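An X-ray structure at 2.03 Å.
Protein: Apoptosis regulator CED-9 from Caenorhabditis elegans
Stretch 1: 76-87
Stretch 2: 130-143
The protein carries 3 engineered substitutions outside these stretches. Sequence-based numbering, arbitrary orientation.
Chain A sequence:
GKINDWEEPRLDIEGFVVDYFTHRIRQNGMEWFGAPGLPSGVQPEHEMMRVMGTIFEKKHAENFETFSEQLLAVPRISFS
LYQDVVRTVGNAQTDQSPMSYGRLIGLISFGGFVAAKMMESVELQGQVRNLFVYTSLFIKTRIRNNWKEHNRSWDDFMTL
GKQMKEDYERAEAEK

Stretch 1, residues 76-87: RISFSLYQDVVR
Stretch 2 (130-143) NLFVYTSLFIKTRI

Contact between residues 76-87 and 130-143 of CED-9. Stretch 1 enters as extended chain (phi/psi -100/113 at Arg76, -78/131 at Ile77, -109/160 at Ser78) and turns helical at Phe79; stretch 2 is helical throughout, part of a longer helix. The two axes approach to 10.5 Å, with 63° between their N-to-C directions (signed crossing angle -63°), and 570 Å² is buried in total. CA-CA distances set the register: Ile77-Asn130 8.0 Å, Phe79-Tyr134 6.3 Å, Gln83-Phe138 8.1 Å.

Arg76, modelled only to CB, makes no contact. Ile77 (m, chi2 t) points toward stretch 2 and lays CG2 3.9 Å from Tyr134 CE1. Its carbonyl, free of the helix, accepts the one direct hydrogen bond across the contact, from Tyr134 OH to Ile77 O (3.0 Å); water 1 lies 2.7 Å from both Ile77 O and Asn130 OD1, bridging them. Ser78 (p) points away and caps the helix: its OG accepts from Leu81 N at 3.2 Å, while its O receives Tyr82 N at 2.9 Å, the first of the i to i+4 bonds.

Phe79 (t, chi2 43°) leaves sideways. Its CA sits over the face of the Tyr134 ring, 3.9 Å from the centroid of that ring, and its own ring meets Tyr134 obliquely (centroids 5.2 Å apart, planes at 43°; Phe79 CD1 to Tyr134 CD2 3.4 Å). Farther out, Phe79 CZ reaches Leu137 CD2 at 3.5 Å. Tyr134 (m, chi2 167°) thus lies against the start of the helix and is the residue most covered by the other stretch.

Ser80 and Leu81 make no contact with stretch 2. One turn after Ser78, Tyr82 (t, chi2 77°) points toward stretch 2 as a knob among Leu131, Tyr134, Thr135 and Phe138. Tyr134 CB covers one face of its ring, 3.8 Å from the centroid of the Tyr82 ring; Leu131 CD2 lies 4.0 Å from Tyr82 CE1. The Tyr82 edge is directed toward the Phe138 face in an offset pair (centroids 6.0 Å, planes at 82°). Water 2 links the phenol to stretch 2, 2.9 Å from both Tyr82 OH and Thr135 OG1; Thr135 OG1 itself donates to Leu131 O (2.8 Å).

Gln83 (m, chi2 t) starts sideways but bends nearer, with CG 3.8 Å from Phe138 CE2 at the ring edge. Asp84 and Val85 are out of reach. Val86 (chi1 144°) points toward stretch 2 and places CG1 over one face of the Phe138 ring (t, chi2 -85°), 4.2 Å from Phe138 CZ. Arg87 points away.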

ATOM      1  N   ARG A  76       8.687  -9.199  16.557  1.00 38.61           N
ATOM      2  CA  ARG A  76       7.625  -8.236  16.827  1.00 34.63           C
ATOM      3  C   ARG A  76       7.985  -6.901  16.180  1.00 33.65           C
ATOM      4  O   ARG A  76       8.941  -6.238  16.584  1.00 30.36           O
ATOM      5  CB  ARG A  76       7.445  -8.066  18.328  1.00 34.56           C
ATOM      6  N   ILE A  77       7.212  -6.517  15.170  1.00 31.52           N
ATOM      7  CA  ILE A  77       7.446  -5.281  14.439  1.00 30.42           C
ATOM      8  C   ILE A  77       6.949  -4.065  15.202  1.00 30.48           C
ATOM      9  O   ILE A  77       5.815  -4.041  15.686  1.00 32.05           O
ATOM     10  CB  ILE A  77       6.739  -5.314  13.068  1.00 32.51           C
ATOM     11  CG1 ILE A  77       7.190  -6.548  12.287  1.00 33.06           C
ATOM     12  CG2 ILE A  77       7.042  -4.037  12.288  1.00 30.85           C
ATOM     13  CD1 ILE A  77       6.428  -6.770  11.016  1.00 36.31           C
ATOM     14  N   SER A  78       7.796  -3.051  15.311  1.00 27.91           N
ATOM     15  CA  SER A  78       7.414  -1.835  16.012  1.00 27.60           C
ATOM     16  C   SER A  78       7.231  -0.716  14.993  1.00 26.57           C
ATOM     17  O   SER A  78       7.738  -0.794  13.873  1.00 24.49           O
ATOM     18  CB  SER A  78       8.484  -1.449  17.031  1.00 27.94           C
ATOM     19  OG  SER A  78       9.719  -1.196  16.380  1.00 29.23           O
ATOM     20  N   PHE A  79       6.503   0.320  15.383  1.00 26.07           N
ATOM     21  CA  PHE A  79       6.255   1.438  14.492  1.00 27.07           C
ATOM     22  C   PHE A  79       7.571   2.112  14.122  1.00 27.93           C
ATOM     23  O   PHE A  79       7.757   2.551  12.988  1.00 30.25           O
ATOM     24  CB  PHE A  79       5.312   2.440  15.158  1.00 26.18           C
ATOM     25  CG  PHE A  79       4.777   3.483  14.222  1.00 23.49           C
ATOM     26  CD1 PHE A  79       4.335   3.131  12.951  1.00 24.54           C
ATOM     27  CD2 PHE A  79       4.691   4.810  14.617  1.00 25.37           C
ATOM     28  CE1 PHE A  79       3.816   4.087  12.081  1.00 23.15           C
ATOM     29  CE2 PHE A  79       4.170   5.781  13.754  1.00 26.65           C
ATOM     30  CZ  PHE A  79       3.732   5.414  12.481  1.00 25.27           C
ATOM     31  N   SER A  80       8.485   2.182  15.080  1.00 27.13           N
ATOM     32  CA  SER A  80       9.780   2.798  14.836  1.00 27.90           C
ATOM     33  C   SER A  80      10.536   2.017  13.767  1.00 26.80           C
ATOM     34  O   SER A  80      10.990   2.587  12.781  1.00 26.14           O
ATOM     35  CB  SER A  80      10.609   2.829  16.113  1.00 25.47           C
ATOM     36  OG  SER A  80      11.856   3.455  15.860  1.00 30.50           O
ATOM     37  N   LEU A  81      10.680   0.712  13.980  1.00 26.32           N
ATOM     38  CA  LEU A  81      11.374  -0.139  13.022  1.00 27.75           C
ATOM     39  C   LEU A  81      10.696  -0.008  11.653  1.00 27.38           C
ATOM     40  O   LEU A  81      11.360   0.077  10.626  1.00 25.53           O
ATOM     41  CB  LEU A  81      11.332  -1.592  13.483  1.00 27.63           C
ATOM     42  CG  LEU A  81      12.248  -2.620  12.798  1.00 33.01           C
ATOM     43  CD1 LEU A  81      11.940  -3.995  13.372  1.00 33.11           C
ATOM     44  CD2 LEU A  81      12.029  -2.643  11.294  1.00 33.95           C
ATOM     45  N   TYR A  82       9.368   0.002  11.645  1.00 28.31           N
ATOM     46  CA  TYR A  82       8.624   0.131  10.401  1.00 28.54           C
ATOM     47  C   TYR A  82       9.071   1.386   9.652  1.00 30.65           C
ATOM     48  O   TYR A  82       9.303   1.361   8.441  1.00 31.37           O
ATOM     49  CB  TYR A  82       7.118   0.203  10.689  1.00 27.20           C
ATOM     50  CG  TYR A  82       6.302   0.638   9.488  1.00 27.45           C
ATOM     51  CD1 TYR A  82       6.018  -0.250   8.446  1.00 26.09           C
ATOM     52  CD2 TYR A  82       5.869   1.957   9.364  1.00 27.11           C
ATOM     53  CE1 TYR A  82       5.329   0.169   7.318  1.00 26.57           C
ATOM     54  CE2 TYR A  82       5.183   2.385   8.239  1.00 27.28           C
ATOM     55  CZ  TYR A  82       4.918   1.488   7.222  1.00 26.94           C
ATOM     56  OH  TYR A  82       4.242   1.918   6.108  1.00 29.44           O
ATOM     57  N   GLN A  83       9.192   2.487  10.381  1.00 32.41           N
ATOM     58  CA  GLN A  83       9.605   3.752   9.787  1.00 33.21           C
ATOM     59  C   GLN A  83      11.047   3.741   9.276  1.00 33.01           C
ATOM     60  O   GLN A  83      11.361   4.401   8.286  1.00 31.54           O
ATOM     61  CB  GLN A  83       9.401   4.879  10.799  1.00 34.54           C
ATOM     62  CG  GLN A  83       7.932   5.219  11.019  1.00 35.56           C
ATOM     63  CD  GLN A  83       7.729   6.255  12.108  1.00 36.20           C
ATOM     64  OE1 GLN A  83       7.345   5.927  13.229  1.00 38.59           O
ATOM     65  NE2 GLN A  83       7.998   7.509  11.785  1.00 36.66           N
ATOM     66  N   ASP A  84      11.923   2.992   9.941  1.00 31.78           N
ATOM     67  CA  ASP A  84      13.315   2.911   9.508  1.00 30.15           C
ATOM     68  C   ASP A  84      13.418   2.143   8.190  1.00 29.84           C
ATOM     69  O   ASP A  84      14.199   2.508   7.308  1.00 27.36           O
ATOM     70  CB  ASP A  84      14.186   2.180  10.538  1.00 32.22           C
ATOM     71  CG  ASP A  84      14.236   2.877  11.885  1.00 32.95           C
ATOM     72  OD1 ASP A  84      14.143   4.120  11.931  1.00 27.85           O
ATOM     73  OD2 ASP A  84      14.391   2.163  12.901  1.00 37.91           O
ATOM     74  N   VAL A  85      12.632   1.070   8.072  1.00 27.42           N
ATOM     75  CA  VAL A  85      12.649   0.211   6.887  1.00 27.55           C
ATOM     76  C   VAL A  85      11.993   0.820   5.661  1.00 27.91           C
ATOM     77  O   VAL A  85      12.451   0.620   4.537  1.00 28.17           O
ATOM     78  CB  VAL A  85      11.961  -1.153   7.178  1.00 25.12           C
ATOM     79  CG1 VAL A  85      11.713  -1.923   5.881  1.00 23.50           C
ATOM     80  CG2 VAL A  85      12.829  -1.979   8.107  1.00 26.94           C
ATOM     81  N   VAL A  86      10.928   1.570   5.901  1.00 29.57           N
ATOM     82  CA  VAL A  86      10.120   2.201   4.864  1.00 32.80           C
ATOM     83  C   VAL A  86      10.553   3.616   4.453  1.00 35.73           C
ATOM     84  O   VAL A  86      10.037   4.181   3.487  1.00 35.34           O
ATOM     85  CB  VAL A  86       8.650   2.208   5.353  1.00 33.30           C
ATOM     86  CG1 VAL A  86       7.931   3.466   4.919  1.00 32.93           C
ATOM     87  CG2 VAL A  86       7.947   0.949   4.855  1.00 31.27           C
ATOM     88  N   ARG A  87      11.507   4.174   5.187  1.00 39.05           N
ATOM     89  CA  ARG A  87      12.005   5.520   4.927  1.00 43.28           C
ATOM     90  C   ARG A  87      12.243   5.855   3.447  1.00 43.17           C
ATOM     91  O   ARG A  87      11.829   6.917   2.981  1.00 44.83           O
ATOM     92  CB  ARG A  87      13.299   5.749   5.719  1.00 46.97           C
ATOM     93  CG  ARG A  87      13.860   7.165   5.633  1.00 52.24           C
ATOM     94  CD  ARG A  87      15.232   7.247   6.294  1.00 57.91           C
ATOM     95  NE  ARG A  87      15.831   8.579   6.183  1.00 64.47           N
ATOM     96  CZ  ARG A  87      17.066   8.882   6.586  1.00 66.71           C
ATOM     97  NH1 ARG A  87      17.837   7.946   7.129  1.00 68.46           N
ATOM     98  NH2 ARG A  87      17.534  10.118   6.446  1.00 66.40           N
ATOM     99  N   ASN A 130      -1.198  -4.914  12.636  1.00 24.87           N
ATOM    100  CA  ASN A 130      -0.318  -3.811  12.995  1.00 25.99           C
ATOM    101  C   ASN A 130       0.309  -3.198  11.744  1.00 23.19           C
ATOM    102  O   ASN A 130       0.443  -1.983  11.664  1.00 23.52           O
ATOM    103  CB  ASN A 130       0.774  -4.292  13.959  1.00 28.51           C
ATOM    104  CG  ASN A 130       0.265  -4.449  15.384  1.00 34.39           C
ATOM    105  OD1 ASN A 130       0.877  -5.135  16.206  1.00 37.91           O
ATOM    106  ND2 ASN A 130      -0.853  -3.797  15.689  1.00 34.52           N
ATOM    107  N   LEU A 131       0.678  -4.037  10.772  1.00 20.26           N
ATOM    108  CA  LEU A 131       1.282  -3.551   9.526  1.00 20.01           C
ATOM    109  C   LEU A 131       0.270  -2.640   8.847  1.00 17.77           C
ATOM    110  O   LEU A 131       0.620  -1.587   8.331  1.00 17.47           O
ATOM    111  CB  LEU A 131       1.610  -4.710   8.565  1.00 19.26           C
ATOM    112  CG  LEU A 131       2.837  -4.638   7.626  1.00 24.73           C
ATOM    113  CD1 LEU A 131       2.537  -5.478   6.382  1.00 22.76           C
ATOM    114  CD2 LEU A 131       3.183  -3.213   7.222  1.00 24.66           C
ATOM    115  N   PHE A 132      -0.986  -3.073   8.837  1.00 17.86           N
ATOM    116  CA  PHE A 132      -2.070  -2.296   8.233  1.00 22.01           C
ATOM    117  C   PHE A 132      -2.173  -0.914   8.894  1.00 21.63           C
ATOM    118  O   PHE A 132      -2.216   0.106   8.208  1.00 23.84           O
ATOM    119  CB  PHE A 132      -3.388  -3.100   8.341  1.00 20.13           C
ATOM    120  CG  PHE A 132      -4.617  -2.262   8.573  1.00 22.08           C
ATOM    121  CD1 PHE A 132      -5.295  -2.335   9.788  1.00 20.56           C
ATOM    122  CD2 PHE A 132      -5.067  -1.370   7.604  1.00 22.04           C
ATOM    123  CE1 PHE A 132      -6.398  -1.523  10.043  1.00 22.59           C
ATOM    124  CE2 PHE A 132      -6.169  -0.551   7.843  1.00 22.55           C
ATOM    125  CZ  PHE A 132      -6.837  -0.626   9.071  1.00 24.87           C
ATOM    126  N   VAL A 133      -2.174  -0.876  10.219  1.00 23.11           N
ATOM    127  CA  VAL A 133      -2.265   0.392  10.951  1.00 23.07           C
ATOM    128  C   VAL A 133      -1.057   1.302  10.697  1.00 24.25           C
ATOM    129  O   VAL A 133      -1.214   2.488  10.392  1.00 24.32           O
ATOM    130  CB  VAL A 133      -2.396   0.134  12.466  1.00 24.66           C
ATOM    131  CG1 VAL A 133      -2.563   1.451  13.208  1.00 25.69           C
ATOM    132  CG2 VAL A 133      -3.588  -0.791  12.735  1.00 24.05           C
ATOM    133  N   TYR A 134       0.148   0.755  10.828  1.00 24.96           N
ATOM    134  CA  TYR A 134       1.353   1.546  10.598  1.00 23.81           C
ATOM    135  C   TYR A 134       1.257   2.201   9.223  1.00 24.29           C
ATOM    136  O   TYR A 134       1.440   3.407   9.082  1.00 23.42           O
ATOM    137  CB  TYR A 134       2.600   0.658  10.626  1.00 23.76           C
ATOM    138  CG  TYR A 134       2.898   0.000  11.949  1.00 23.44           C
ATOM    139  CD1 TYR A 134       3.828  -1.032  12.029  1.00 23.09           C
ATOM    140  CD2 TYR A 134       2.274   0.423  13.131  1.00 24.18           C
ATOM    141  CE1 TYR A 134       4.135  -1.634  13.249  1.00 26.80           C
ATOM    142  CE2 TYR A 134       2.575  -0.171  14.359  1.00 24.93           C
ATOM    143  CZ  TYR A 134       3.507  -1.201  14.412  1.00 27.07           C
ATOM    144  OH  TYR A 134       3.813  -1.810  15.615  1.00 25.06           O
ATOM    145  N   THR A 135       0.962   1.390   8.211  1.00 24.71           N
ATOM    146  CA  THR A 135       0.863   1.880   6.839  1.00 24.47           C
ATOM    147  C   THR A 135      -0.163   3.010   6.714  1.00 24.89           C
ATOM    148  O   THR A 135       0.127   4.068   6.161  1.00 24.88           O
ATOM    149  CB  THR A 135       0.498   0.723   5.870  1.00 25.58           C
ATOM    150  OG1 THR A 135       1.474  -0.327   5.987  1.00 21.73           O
ATOM    151  CG2 THR A 135       0.480   1.219   4.426  1.00 23.19           C
ATOM    152  N   SER A 136      -1.355   2.786   7.252  1.00 26.54           N
ATOM    153  CA  SER A 136      -2.432   3.777   7.204  1.00 26.93           C
ATOM    154  C   SER A 136      -2.062   5.071   7.932  1.00 28.71           C
ATOM    155  O   SER A 136      -2.322   6.168   7.449  1.00 28.79           O
ATOM    156  CB  SER A 136      -3.701   3.201   7.835  1.00 25.14           C
ATOM    157  OG  SER A 136      -4.099   1.995   7.203  1.00 31.38           O
ATOM    158  N   LEU A 137      -1.467   4.926   9.105  1.00 29.72           N
ATOM    159  CA  LEU A 137      -1.073   6.068   9.913  1.00 33.31           C
ATOM    160  C   LEU A 137       0.052   6.865   9.244  1.00 33.32           C
ATOM    161  O   LEU A 137      -0.026   8.084   9.115  1.00 32.50           O
ATOM    162  CB  LEU A 137      -0.634   5.569  11.294  1.00 37.23           C
ATOM    163  CG  LEU A 137      -0.352   6.554  12.427  1.00 40.78           C
ATOM    164  CD1 LEU A 137      -0.186   5.781  13.734  1.00 42.33           C
ATOM    165  CD2 LEU A 137       0.896   7.360  12.110  1.00 45.95           C
ATOM    166  N   PHE A 138       1.097   6.170   8.820  1.00 32.31           N
ATOM    167  CA  PHE A 138       2.230   6.823   8.178  1.00 33.15           C
ATOM    168  C   PHE A 138       1.775   7.677   6.997  1.00 34.75           C
ATOM    169  O   PHE A 138       2.203   8.820   6.848  1.00 36.68           O
ATOM    170  CB  PHE A 138       3.237   5.763   7.717  1.00 32.74           C
ATOM    171  CG  PHE A 138       4.553   6.322   7.262  1.00 32.45           C
ATOM    172  CD1 PHE A 138       4.723   6.768   5.955  1.00 33.94           C
ATOM    173  CD2 PHE A 138       5.634   6.378   8.134  1.00 31.04           C
ATOM    174  CE1 PHE A 138       5.954   7.258   5.521  1.00 33.48           C
ATOM    175  CE2 PHE A 138       6.868   6.865   7.713  1.00 32.26           C
ATOM    176  CZ  PHE A 138       7.032   7.305   6.405  1.00 34.29           C
ATOM    177  N   ILE A 139       0.889   7.120   6.177  1.00 34.10           N
ATOM    178  CA  ILE A 139       0.369   7.804   4.998  1.00 35.14           C
ATOM    179  C   ILE A 139      -0.579   8.945   5.333  1.00 37.69           C
ATOM    180  O   ILE A 139      -0.584   9.971   4.651  1.00 39.00           O
ATOM    181  CB  ILE A 139      -0.360   6.814   4.063  1.00 33.61           C
ATOM    182  CG1 ILE A 139       0.615   5.729   3.595  1.00 31.76           C
ATOM    183  CG2 ILE A 139      -0.926   7.551   2.861  1.00 35.05           C
ATOM    184  CD1 ILE A 139       0.025   4.762   2.592  1.00 31.63           C
ATOM    185  N   LYS A 140      -1.388   8.755   6.370  1.00 39.68           N
ATOM    186  CA  LYS A 140      -2.344   9.762   6.818  1.00 41.79           C
ATOM    187  C   LYS A 140      -1.653  11.089   7.113  1.00 44.33           C
ATOM    188  O   LYS A 140      -2.008  12.137   6.569  1.00 44.54           O
ATOM    189  CB  LYS A 140      -3.029   9.300   8.098  1.00 41.66           C
ATOM    190  CG  LYS A 140      -4.272   8.490   7.916  1.00 40.76           C
ATOM    191  CD  LYS A 140      -4.849   8.199   9.279  1.00 39.81           C
ATOM    192  CE  LYS A 140      -6.298   7.809   9.188  1.00 39.87           C
ATOM    193  NZ  LYS A 140      -6.800   7.406  10.516  1.00 39.71           N
ATOM    194  N   THR A 141      -0.680  11.022   8.014  1.00 46.07           N
ATOM    195  CA  THR A 141       0.090  12.181   8.424  1.00 48.04           C
ATOM    196  C   THR A 141       0.648  12.899   7.198  1.00 50.18           C
ATOM    197  O   THR A 141       0.221  14.003   6.859  1.00 52.05           O
ATOM    198  CB  THR A 141       1.263  11.752   9.314  1.00 47.76           C
ATOM    199  OG1 THR A 141       0.790  10.862  10.332  1.00 45.15           O
ATOM    200  CG2 THR A 141       1.908  12.966   9.959  1.00 48.32           C
ATOM    201  N   ARG A 142       1.600  12.250   6.536  1.00 51.08           N
ATOM    202  CA  ARG A 142       2.248  12.798   5.353  1.00 50.94           C
ATOM    203  C   ARG A 142       1.271  13.429   4.365  1.00 52.57           C
ATOM    204  O   ARG A 142       1.569  14.466   3.780  1.00 53.32           O
ATOM    205  CB  ARG A 142       3.044  11.706   4.639  1.00 50.63           C
ATOM    206  CG  ARG A 142       3.974  10.892   5.540  1.00 50.71           C
ATOM    207  CD  ARG A 142       5.079  11.737   6.109  1.00 50.73           C
ATOM    208  NE  ARG A 142       5.975  10.997   6.997  1.00 50.48           N
ATOM    209  CZ  ARG A 142       5.583  10.281   8.047  1.00 50.26           C
ATOM    210  NH1 ARG A 142       6.481   9.660   8.797  1.00 51.79           N
ATOM    211  NH2 ARG A 142       4.295  10.168   8.341  1.00 49.88           N
ATOM    212  N   ILE A 143       0.110  12.812   4.165  1.00 53.52           N
ATOM    213  CA  ILE A 143      -0.857  13.366   3.221  1.00 55.10           C
ATOM    214  C   ILE A 143      -1.517  14.637   3.738  1.00 57.44           C
ATOM    215  O   ILE A 143      -1.381  15.706   3.143  1.00 57.53           O
ATOM    216  CB  ILE A 143      -1.978  12.358   2.874  1.00 53.69           C
ATOM    217  CG1 ILE A 143      -1.417  11.206   2.037  1.00 54.50           C
ATOM    218  CG2 ILE A 143      -3.086  13.061   2.099  1.00 53.05           C
ATOM    219  CD1 ILE A 143      -2.481  10.237   1.526  1.00 53.07           C
TER
HETATM  220  O   HOH W   1       3.514  -5.423  15.622  1.00 33.98           O
HETATM  221  O   HOH W   2       3.680  -0.173   4.177  1.00 17.21           O